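Local coordinates for protein polyketide synthase (Synechococcus sp., PDB 4GOX) that binds the nucleotide adenosine-3',5'-diphosphate and, as the sulfotransferase domain of an olefin synthase, probably transfers a sulfo group from PAPS to activate an intermediate of hydrocarbon biosynthesis, at residues A[186-190]-A[288-294]; A[205-211]-A[226-230]; A[63-68]-A[102-106]. Residues are numbered along the deposited sequence.

Contact 1. Residues A[186-190]-A[288-294]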
loop_
_atom_site.group_PDB
_atom_site.type_symbol
_atom_site.label_atom_id
_atom_site.label_comp_id
_atom_site.label_asym_id
_atom_site.label_seq_id
_atom_site.Cartn_x
_atom_site.Cartn_y
_atom_site.Cartn_z
ATOM N N GLU A 186 17.395 -5.353 3.009
ATOM C CA GLU A 186 17.972 -4.553 1.928
ATOM C C GLU A 186 17.407 -5.038 0.582
ATOM O O GLU A 186 16.955 -4.224 -0.226
ATOM C CB GLU A 186 19.498 -4.680 1.940
ATOM C CG GLU A 186 20.144 -3.933 0.785
ATOM C CD GLU A 186 21.653 -3.918 0.767
ATOM O OE1 GLU A 186 22.211 -3.402 -0.222
ATOM O OE2 GLU A 186 22.280 -4.495 1.680
ATOM N N SER A 187 17.437 -6.364 0.357
ATOM C CA SER A 187 16.914 -6.987 -0.857
ATOM C C SER A 187 15.462 -6.634 -1.111
ATOM O O SER A 187 15.131 -6.261 -2.237
ATOM C CB SER A 187 17.084 -8.494 -0.813
ATOM O OG SER A 187 18.437 -8.750 -1.136
ATOM N N ILE A 188 14.615 -6.734 -0.072
ATOM C CA ILE A 188 13.200 -6.398 -0.152
ATOM C C ILE A 188 12.996 -4.916 -0.484
ATOM O O ILE A 188 12.214 -4.616 -1.378
ATOM C CB ILE A 188 12.405 -6.856 1.107
ATOM C CG1 ILE A 188 12.362 -8.408 1.181
ATOM C CG2 ILE A 188 10.967 -6.314 1.059
ATOM C CD1 ILE A 188 11.735 -8.939 2.482
ATOM N N TRP A 189 13.753 -4.004 0.159
ATOM C CA TRP A 189 13.647 -2.576 -0.155
ATOM C C TRP A 189 14.030 -2.327 -1.622
ATOM O O TRP A 189 13.350 -1.590 -2.350
ATOM C CB TRP A 189 14.595 -1.761 0.755
ATOM C CG TRP A 189 14.495 -0.284 0.515
ATOM C CD1 TRP A 189 13.611 0.583 1.082
ATOM C CD2 TRP A 189 15.288 0.481 -0.391
ATOM N NE1 TRP A 189 13.833 1.859 0.611
ATOM C CE2 TRP A 189 14.867 1.829 -0.282
ATOM C CE3 TRP A 189 16.379 0.174 -1.235
ATOM C CZ2 TRP A 189 15.421 2.849 -1.062
ATOM C CZ3 TRP A 189 16.925 1.186 -2.006
ATOM C CH2 TRP A 189 16.458 2.505 -1.904
ATOM N N ARG A 190 15.136 -2.938 -2.045
ATOM C CA ARG A 190 15.659 -2.755 -3.383
ATOM C C ARG A 190 14.698 -3.349 -4.422
ATOM O O ARG A 190 14.331 -2.660 -5.371
ATOM C CB ARG A 190 17.062 -3.367 -3.481
ATOM C CG ARG A 190 17.766 -3.143 -4.818
ATOM C CD ARG A 190 19.111 -3.827 -4.866
ATOM N NE ARG A 190 18.985 -5.279 -4.764
ATOM C CZ ARG A 190 19.480 -6.004 -3.771
ATOM N NH1 ARG A 190 20.184 -5.424 -2.806
ATOM N NH2 ARG A 190 19.291 -7.312 -3.740
ATOM N N GLN A 288 24.542 -2.820 -0.980
ATOM C CA GLN A 288 25.071 -3.308 -2.267
ATOM C C GLN A 288 25.129 -2.159 -3.272
ATOM O O GLN A 288 24.458 -1.139 -3.088
ATOM C CB GLN A 288 24.260 -4.504 -2.809
ATOM C CG GLN A 288 24.235 -5.721 -1.871
ATOM C CD GLN A 288 25.618 -6.221 -1.509
ATOM O OE1 GLN A 288 26.014 -6.259 -0.339
ATOM N NE2 GLN A 288 26.403 -6.573 -2.495
ATOM N N LEU A 289 25.946 -2.308 -4.314
ATOM C CA LEU A 289 26.111 -1.275 -5.330
ATOM C C LEU A 289 24.802 -0.827 -5.999
ATOM O O LEU A 289 24.566 0.375 -6.052
ATOM C CB LEU A 289 27.244 -1.620 -6.315
ATOM C CG LEU A 289 28.598 -0.907 -6.054
ATOM C CD1 LEU A 289 29.021 -0.915 -4.557
ATOM C CD2 LEU A 289 29.709 -1.507 -6.882
ATOM N N ASP A 290 23.898 -1.756 -6.383
ATOM C CA ASP A 290 22.613 -1.337 -6.953
ATOM C C ASP A 290 21.655 -0.765 -5.925
ATOM O O ASP A 290 20.762 -0.003 -6.298
ATOM C CB ASP A 290 21.918 -2.417 -7.792
ATOM C CG ASP A 290 21.747 -3.796 -7.187
ATOM O OD1 ASP A 290 22.442 -4.104 -6.177
ATOM O OD2 ASP A 290 21.043 -4.607 -7.796
ATOM N N THR A 291 21.822 -1.120 -4.632
ATOM C CA THR A 291 20.966 -0.517 -3.591
ATOM C C THR A 291 21.335 0.964 -3.487
ATOM O O THR A 291 20.452 1.800 -3.377
ATOM C CB THR A 291 21.114 -1.198 -2.227
ATOM O OG1 THR A 291 20.948 -2.600 -2.376
ATOM C CG2 THR A 291 20.099 -0.678 -1.206
ATOM N N ILE A 292 22.630 1.277 -3.606
ATOM C CA ILE A 292 23.140 2.648 -3.551
ATOM C C ILE A 292 22.620 3.441 -4.756
ATOM O O ILE A 292 22.052 4.513 -4.552
ATOM C CB ILE A 292 24.681 2.677 -3.412
ATOM C CG1 ILE A 292 25.127 2.069 -2.065
ATOM C CG2 ILE A 292 25.242 4.097 -3.582
ATOM C CD1 ILE A 292 26.609 1.597 -2.043
ATOM N N GLN A 293 22.775 2.896 -5.991
ATOM C CA GLN A 293 22.294 3.547 -7.216
ATOM C C GLN A 293 20.774 3.869 -7.106
ATOM O O GLN A 293 20.358 4.998 -7.367
ATOM C CB GLN A 293 22.638 2.721 -8.482
ATOM C CG GLN A 293 24.163 2.487 -8.668
ATOM C CD GLN A 293 24.686 1.827 -9.957
ATOM O OE1 GLN A 293 25.905 1.772 -10.184
ATOM N NE2 GLN A 293 23.824 1.326 -10.829
ATOM N N LEU A 294 19.979 2.913 -6.631
ATOM C CA LEU A 294 18.543 3.100 -6.478
ATOM C C LEU A 294 18.200 4.202 -5.451
ATOM O O LEU A 294 17.362 5.062 -5.737
ATOM C CB LEU A 294 17.859 1.780 -6.149
ATOM C CG LEU A 294 16.330 1.776 -6.027
ATOM C CD1 LEU A 294 15.630 2.247 -7.341
ATOM C CD2 LEU A 294 15.848 0.400 -5.628
HETATM O O HOH W 1 24.661 -5.582 2.130
#

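Contact 2. Residues A[205-211]-A[226-230]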
loop_
_atom_site.group_PDB
_atom_site.type_symbol
_atom_site.label_atom_id
_atom_site.label_comp_id
_atom_site.label_asym_id
_atom_site.label_seq_id
_atom_site.Cartn_x
_atom_site.Cartn_y
_atom_site.Cartn_z
ATOM N N ALA A 205 3.232 10.065 -15.912
ATOM C CA ALA A 205 3.398 10.781 -14.644
ATOM C C ALA A 205 1.973 11.106 -14.188
ATOM O O ALA A 205 1.732 11.364 -13.016
ATOM C CB ALA A 205 4.187 12.064 -14.851
ATOM N N ASP A 206 1.023 11.034 -15.131
ATOM C CA ASP A 206 -0.405 11.201 -14.905
ATOM C C ASP A 206 -0.947 10.061 -14.032
ATOM O O ASP A 206 -1.943 10.260 -13.347
ATOM C CB ASP A 206 -1.155 11.233 -16.257
ATOM C CG ASP A 206 -0.849 12.446 -17.131
ATOM O OD1 ASP A 206 -0.926 13.593 -16.617
ATOM O OD2 ASP A 206 -0.580 12.255 -18.340
ATOM N N ARG A 207 -0.301 8.854 -14.068
ATOM C CA ARG A 207 -0.757 7.695 -13.285
ATOM C C ARG A 207 0.259 7.190 -12.231
ATOM O O ARG A 207 0.033 6.178 -11.578
ATOM C CB ARG A 207 -1.288 6.569 -14.203
ATOM C CG ARG A 207 -2.422 7.021 -15.131
ATOM C CD ARG A 207 -3.332 5.898 -15.597
ATOM N NE ARG A 207 -2.708 5.072 -16.629
ATOM C CZ ARG A 207 -2.193 3.861 -16.426
ATOM N NH1 ARG A 207 -1.648 3.189 -17.434
ATOM N NH2 ARG A 207 -2.211 3.317 -15.214
ATOM N N TYR A 208 1.340 7.925 -12.031
ATOM C CA TYR A 208 2.373 7.551 -11.077
ATOM C C TYR A 208 2.908 8.772 -10.348
ATOM O O TYR A 208 3.218 9.782 -10.979
ATOM C CB TYR A 208 3.512 6.850 -11.824
ATOM C CG TYR A 208 4.758 6.581 -11.010
ATOM C CD1 TYR A 208 4.806 5.523 -10.101
ATOM C CD2 TYR A 208 5.928 7.306 -11.232
ATOM C CE1 TYR A 208 5.981 5.210 -9.420
ATOM C CE2 TYR A 208 7.102 7.019 -10.532
ATOM C CZ TYR A 208 7.124 5.967 -9.633
ATOM O OH TYR A 208 8.285 5.673 -8.975
ATOM N N LEU A 209 3.049 8.657 -9.033
ATOM C CA LEU A 209 3.594 9.704 -8.180
ATOM C C LEU A 209 4.495 9.132 -7.079
ATOM O O LEU A 209 4.040 8.322 -6.272
ATOM C CB LEU A 209 2.439 10.498 -7.525
ATOM C CG LEU A 209 2.822 11.653 -6.576
ATOM C CD1 LEU A 209 3.179 12.916 -7.352
ATOM C CD2 LEU A 209 1.686 11.964 -5.638
ATOM N N GLN A 210 5.746 9.593 -7.023
ATOM C CA GLN A 210 6.666 9.250 -5.936
ATOM C C GLN A 210 6.391 10.150 -4.743
ATOM O O GLN A 210 6.234 11.353 -4.895
ATOM C CB GLN A 210 8.128 9.467 -6.348
ATOM C CG GLN A 210 8.628 8.322 -7.187
ATOM C CD GLN A 210 10.068 8.458 -7.583
ATOM O OE1 GLN A 210 10.838 9.218 -6.988
ATOM N NE2 GLN A 210 10.473 7.647 -8.541
ATOM N N VAL A 211 6.360 9.574 -3.562
ATOM C CA VAL A 211 6.172 10.307 -2.313
ATOM C C VAL A 211 7.312 9.883 -1.397
ATOM O O VAL A 211 7.487 8.692 -1.127
ATOM C CB VAL A 211 4.783 10.018 -1.650
ATOM C CG1 VAL A 211 4.684 10.702 -0.294
ATOM C CG2 VAL A 211 3.637 10.477 -2.548
ATOM N N ASN A 226 -0.201 17.633 -2.642
ATOM C CA ASN A 226 0.302 17.090 -3.906
ATOM C C ASN A 226 -0.373 15.749 -4.241
ATOM O O ASN A 226 -0.698 15.500 -5.412
ATOM C CB ASN A 226 1.817 16.912 -3.861
ATOM C CG ASN A 226 2.596 18.194 -3.792
ATOM O OD1 ASN A 226 2.188 19.243 -4.303
ATOM N ND2 ASN A 226 3.769 18.124 -3.190
ATOM N N ILE A 227 -0.577 14.896 -3.222
ATOM C CA ILE A 227 -1.232 13.585 -3.382
ATOM C C ILE A 227 -2.693 13.809 -3.819
ATOM O O ILE A 227 -3.144 13.152 -4.755
ATOM C CB ILE A 227 -1.105 12.700 -2.113
ATOM C CG1 ILE A 227 0.369 12.317 -1.861
ATOM C CG2 ILE A 227 -1.975 11.453 -2.233
ATOM C CD1 ILE A 227 0.616 11.587 -0.557
ATOM N N CYS A 228 -3.398 14.776 -3.163
ATOM C CA CYS A 228 -4.772 15.170 -3.469
ATOM C C CYS A 228 -4.903 15.674 -4.916
ATOM O O CYS A 228 -5.859 15.308 -5.615
ATOM C CB CYS A 228 -5.273 16.213 -2.466
ATOM S SG CYS A 228 -5.686 15.525 -0.840
ATOM N N ASP A 229 -3.930 16.499 -5.362
ATOM C CA ASP A 229 -3.887 17.031 -6.725
ATOM C C ASP A 229 -3.729 15.880 -7.715
ATOM O O ASP A 229 -4.384 15.876 -8.762
ATOM C CB ASP A 229 -2.741 18.051 -6.887
ATOM C CG ASP A 229 -2.896 19.352 -6.101
ATOM O OD1 ASP A 229 -4.050 19.688 -5.706
ATOM O OD2 ASP A 229 -1.876 20.045 -5.897
ATOM N N PHE A 230 -2.887 14.887 -7.356
ATOM C CA PHE A 230 -2.630 13.698 -8.166
ATOM C C PHE A 230 -3.888 12.828 -8.305
ATOM O O PHE A 230 -4.220 12.413 -9.415
ATOM C CB PHE A 230 -1.460 12.895 -7.578
ATOM C CG PHE A 230 -1.199 11.562 -8.248
ATOM C CD1 PHE A 230 -0.650 11.502 -9.526
ATOM C CD2 PHE A 230 -1.434 10.370 -7.573
ATOM C CE1 PHE A 230 -0.396 10.268 -10.138
ATOM C CE2 PHE A 230 -1.182 9.138 -8.186
ATOM C CZ PHE A 230 -0.673 9.095 -9.465
#

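Contact 3. Residues A[63-68]-A[102-106]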
loop_
_atom_site.group_PDB
_atom_site.type_symbol
_atom_site.label_atom_id
_atom_site.label_comp_id
_atom_site.label_asym_id
_atom_site.label_seq_id
_atom_site.Cartn_x
_atom_site.Cartn_y
_atom_site.Cartn_z
ATOM N N THR A 63 -8.429 -15.519 -8.621
ATOM C CA THR A 63 -9.762 -15.704 -8.043
ATOM C C THR A 63 -9.655 -15.797 -6.518
ATOM O O THR A 63 -8.578 -16.107 -5.977
ATOM C CB THR A 63 -10.405 -17.032 -8.524
ATOM O OG1 THR A 63 -9.817 -18.115 -7.800
ATOM C CG2 THR A 63 -10.323 -17.248 -10.045
ATOM N N MET A 64 -10.816 -15.658 -5.837
ATOM C CA MET A 64 -10.931 -15.780 -4.382
ATOM C C MET A 64 -10.571 -17.190 -3.894
ATOM O O MET A 64 -10.204 -17.366 -2.736
ATOM C CB MET A 64 -12.333 -15.344 -3.907
ATOM C CG MET A 64 -12.581 -13.871 -4.113
ATOM S SD MET A 64 -11.493 -12.774 -3.173
ATOM C CE MET A 64 -11.960 -13.171 -1.517
ATOM N N GLY A 65 -10.613 -18.152 -4.803
ATOM C CA GLY A 65 -10.212 -19.534 -4.546
ATOM C C GLY A 65 -8.705 -19.645 -4.396
ATOM O O GLY A 65 -8.221 -20.221 -3.417
ATOM N N ASP A 66 -7.941 -19.044 -5.335
ATOM C CA ASP A 66 -6.462 -19.020 -5.268
ATOM C C ASP A 66 -6.033 -18.294 -4.012
ATOM O O ASP A 66 -5.125 -18.752 -3.308
ATOM C CB ASP A 66 -5.838 -18.281 -6.469
ATOM C CG ASP A 66 -6.292 -18.780 -7.813
ATOM O OD1 ASP A 66 -6.224 -19.994 -8.042
ATOM O OD2 ASP A 66 -6.724 -17.957 -8.628
ATOM N N ARG A 67 -6.700 -17.158 -3.742
ATOM C CA ARG A 67 -6.453 -16.297 -2.591
ATOM C C ARG A 67 -6.632 -17.115 -1.327
ATOM O O ARG A 67 -5.711 -17.167 -0.517
ATOM C CB ARG A 67 -7.377 -15.068 -2.638
ATOM C CG ARG A 67 -7.158 -14.070 -1.517
ATOM C CD ARG A 67 -7.862 -12.762 -1.846
ATOM N NE ARG A 67 -7.663 -11.729 -0.830
ATOM C CZ ARG A 67 -8.350 -11.658 0.309
ATOM N NH1 ARG A 67 -9.261 -12.577 0.603
ATOM N NH2 ARG A 67 -8.131 -10.667 1.159
ATOM N N HIS A 68 -7.747 -17.852 -1.219
ATOM C CA HIS A 68 -7.976 -18.709 -0.067
ATOM C C HIS A 68 -6.950 -19.838 0.024
ATOM O O HIS A 68 -6.451 -20.086 1.111
ATOM C CB HIS A 68 -9.397 -19.248 -0.053
ATOM C CG HIS A 68 -9.708 -20.048 1.167
ATOM N ND1 HIS A 68 -9.718 -19.468 2.423
ATOM C CD2 HIS A 68 -10.016 -21.360 1.286
ATOM C CE1 HIS A 68 -10.034 -20.443 3.264
ATOM N NE2 HIS A 68 -10.218 -21.599 2.627
ATOM N N TRP A 102 -17.686 -15.993 -1.784
ATOM C CA TRP A 102 -16.885 -15.594 -2.938
ATOM C C TRP A 102 -15.853 -16.670 -3.228
ATOM O O TRP A 102 -15.654 -17.027 -4.392
ATOM C CB TRP A 102 -16.191 -14.273 -2.657
ATOM C CG TRP A 102 -17.048 -13.068 -2.873
ATOM C CD1 TRP A 102 -18.007 -12.896 -3.832
ATOM C CD2 TRP A 102 -16.856 -11.791 -2.259
ATOM N NE1 TRP A 102 -18.469 -11.599 -3.809
ATOM C CE2 TRP A 102 -17.772 -10.896 -2.857
ATOM C CE3 TRP A 102 -15.973 -11.309 -1.274
ATOM C CZ2 TRP A 102 -17.865 -9.558 -2.471
ATOM C CZ3 TRP A 102 -16.062 -9.979 -0.893
ATOM C CH2 TRP A 102 -16.998 -9.121 -1.487
ATOM N N VAL A 103 -15.252 -17.224 -2.147
ATOM C CA VAL A 103 -14.270 -18.308 -2.165
ATOM C C VAL A 103 -14.864 -19.544 -2.840
ATOM O O VAL A 103 -14.259 -20.074 -3.782
ATOM C CB VAL A 103 -13.701 -18.591 -0.742
ATOM C CG1 VAL A 103 -13.013 -19.951 -0.668
ATOM C CG2 VAL A 103 -12.737 -17.483 -0.308
ATOM N N LYS A 104 -16.071 -19.975 -2.385
ATOM C CA LYS A 104 -16.785 -21.133 -2.925
ATOM C C LYS A 104 -17.137 -20.935 -4.389
ATOM O O LYS A 104 -17.020 -21.877 -5.171
ATOM C CB LYS A 104 -18.052 -21.419 -2.102
ATOM C CG LYS A 104 -17.790 -22.285 -0.877
ATOM C CD LYS A 104 -19.021 -22.356 0.028
ATOM C CE LYS A 104 -19.022 -23.570 0.924
ATOM N NZ LYS A 104 -19.513 -24.782 0.214
ATOM N N ALA A 105 -17.541 -19.710 -4.765
ATOM C CA ALA A 105 -17.904 -19.367 -6.142
ATOM C C ALA A 105 -16.660 -19.117 -7.046
ATOM O O ALA A 105 -16.828 -18.885 -8.255
ATOM C CB ALA A 105 -18.816 -18.145 -6.144
ATOM N N ASN A 106 -15.424 -19.182 -6.460
ATOM C CA ASN A 106 -14.126 -18.907 -7.137
ATOM C C ASN A 106 -14.222 -17.565 -7.863
ATOM O O ASN A 106 -13.906 -17.452 -9.053
ATOM C CB ASN A 106 -13.716 -20.047 -8.107
ATOM C CG ASN A 106 -13.127 -21.248 -7.423
ATOM O OD1 ASN A 106 -12.077 -21.178 -6.778
ATOM N ND2 ASN A 106 -13.762 -22.393 -7.595
#

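Contact 1. Residues A[186-190]-A[288-294]
Glu186 reaches across to the start of helix 289-297 with its side chain fully extended, all three chi angles near 180°. Glu186 OE1 is thus 2.5 Å from the backbone N of Gln288, the N-cap residue, in a nearly linear hydrogen bond. Glu186 OE1 also accepts from Thr291 OG1 at 2.6 Å, while a water 2.7 Å from Glu186 OE2 and 2.9 Å from Gln288 OE1 bridges the two. Thr291 is in the m rotamer, and Thr291 OG1 accepts from Arg190 NH1 at 3.0 Å. Here one turn of helix 181-202 of the P-loop-type sulfotransferase fold meets the C-terminal helix of the model; the short segments run at 42° with axes 10.2 Å apart. Arg190 starts t, t and then bends at chi3 (63°), bringing Arg190 NH1 to 3.9 Å from Glu186 OE1, a long salt bridge. Asp290 completes the network with another long one: Asp290 OD2 is 3.7 Å from Arg190 NE but well out of the guanidinium plane. The apolar half is made by Trp189, whose CZ3 lies 3.8 Å from Thr291 CG2 and 3.9 Å from Leu294 CD2; its NE1 is hydrogen-bonded to Arg156 O. Leu294 CD2 sits 3.4 Å from Arg190 O.

Contact 2. Residues A[205-211]-A[226-230]
Phe230 turns one face of its ring to Leu209: the CB of Leu209 stands 3.6 Å from the centroid of the Phe230 ring and only 2° off the normal, a textbook CH-pi contact. This is helix-on-sheet packing in the parallel alpha/beta core of the sulfotransferase fold. Strand 208-212 is an outermost strand of the five-stranded sheet, and helix 220-231 covers it after a short intervening helix. The two short segments run nearly antiparallel, at 171°, with axes 9.9 Å apart. Leu209 and Val211, two residues apart on the strand, both send CB toward the helix. Leu209 CD2 fills the space between Phe230 CB at 3.8 Å and Ile227 CG1 at 4.0 Å; Ile227, one turn before Phe230, continues the apolar seam, its CD1 3.8 Å from Val211 CG2. Ile227 also touches Leu40 and Leu44 of helix 37-45. Tyr208 points its CB the other way, and its hydroxyl meets His153 ND1 on the adjacent strand and Gln210 NE2. At its far end the Phe230 ring points its edge at the backbone of the turn leading into the strand: Phe230 CZ is 3.5 Å from both Arg207 C and Tyr208 N, and Phe230 CE1 is 3.7 Å from Ala205 O.

Contact 3. Residues A[63-68]-A[102-106]
Thr63 opens the segment as the N-cap of helix 64-71. Its OG1 accepts from Asp66 N at 3.2 Å, Asp66 OD2 takes the Thr63 N at 3.0 Å in return, and the pair makes a capping box; Thr63 CB rests 3.6 Å from Asn106 O. Met64 follows, curled m, m, m, with CG 3.9 Å from Trp102 CB and its carbonyl O 3.5 Å from Val103 CG2. At Gly65 the helix comes very close to the residue that follows helix 92-104: Gly65 CA is 3.3 Å from Asn106 OD1, and a CB there would collide with that oxygen. Asn106 itself has positive phi and ends helix 92-104 in a Schellman motif. One turn on from Met64, His68 lays its CB 3.7 Å from Val103 CG1. So the N-terminus of one helix butts against the C-terminus of another at the surface, while Met64 and Trp102 both pack on Leu80 of helix 79-88 and Ile112 of helix 109-119.

Contacts 1 and 2 lie later in the chain than contact 3, and contact 2 is nested inside the loop that contact 1 closes. Helix 181-202 of contact 1 is followed in the chain by strand 208-212 of contact 2; the two contacts do not touch, their nearest atoms being about 8 Å apart and their centres 24 Å. Measured from the bound adenosine-3',5'-diphosphate, the side chain of Trp189 in contact 1 is about 10 Å away and that of Val211 in contact 2 about 12 Å. Contact 3 closes earlier in the chain, in a separate group of helices; its centre is 36 Å from that of contact 1 and 33 Å from that of contact 2, across the chain's centre from the latter.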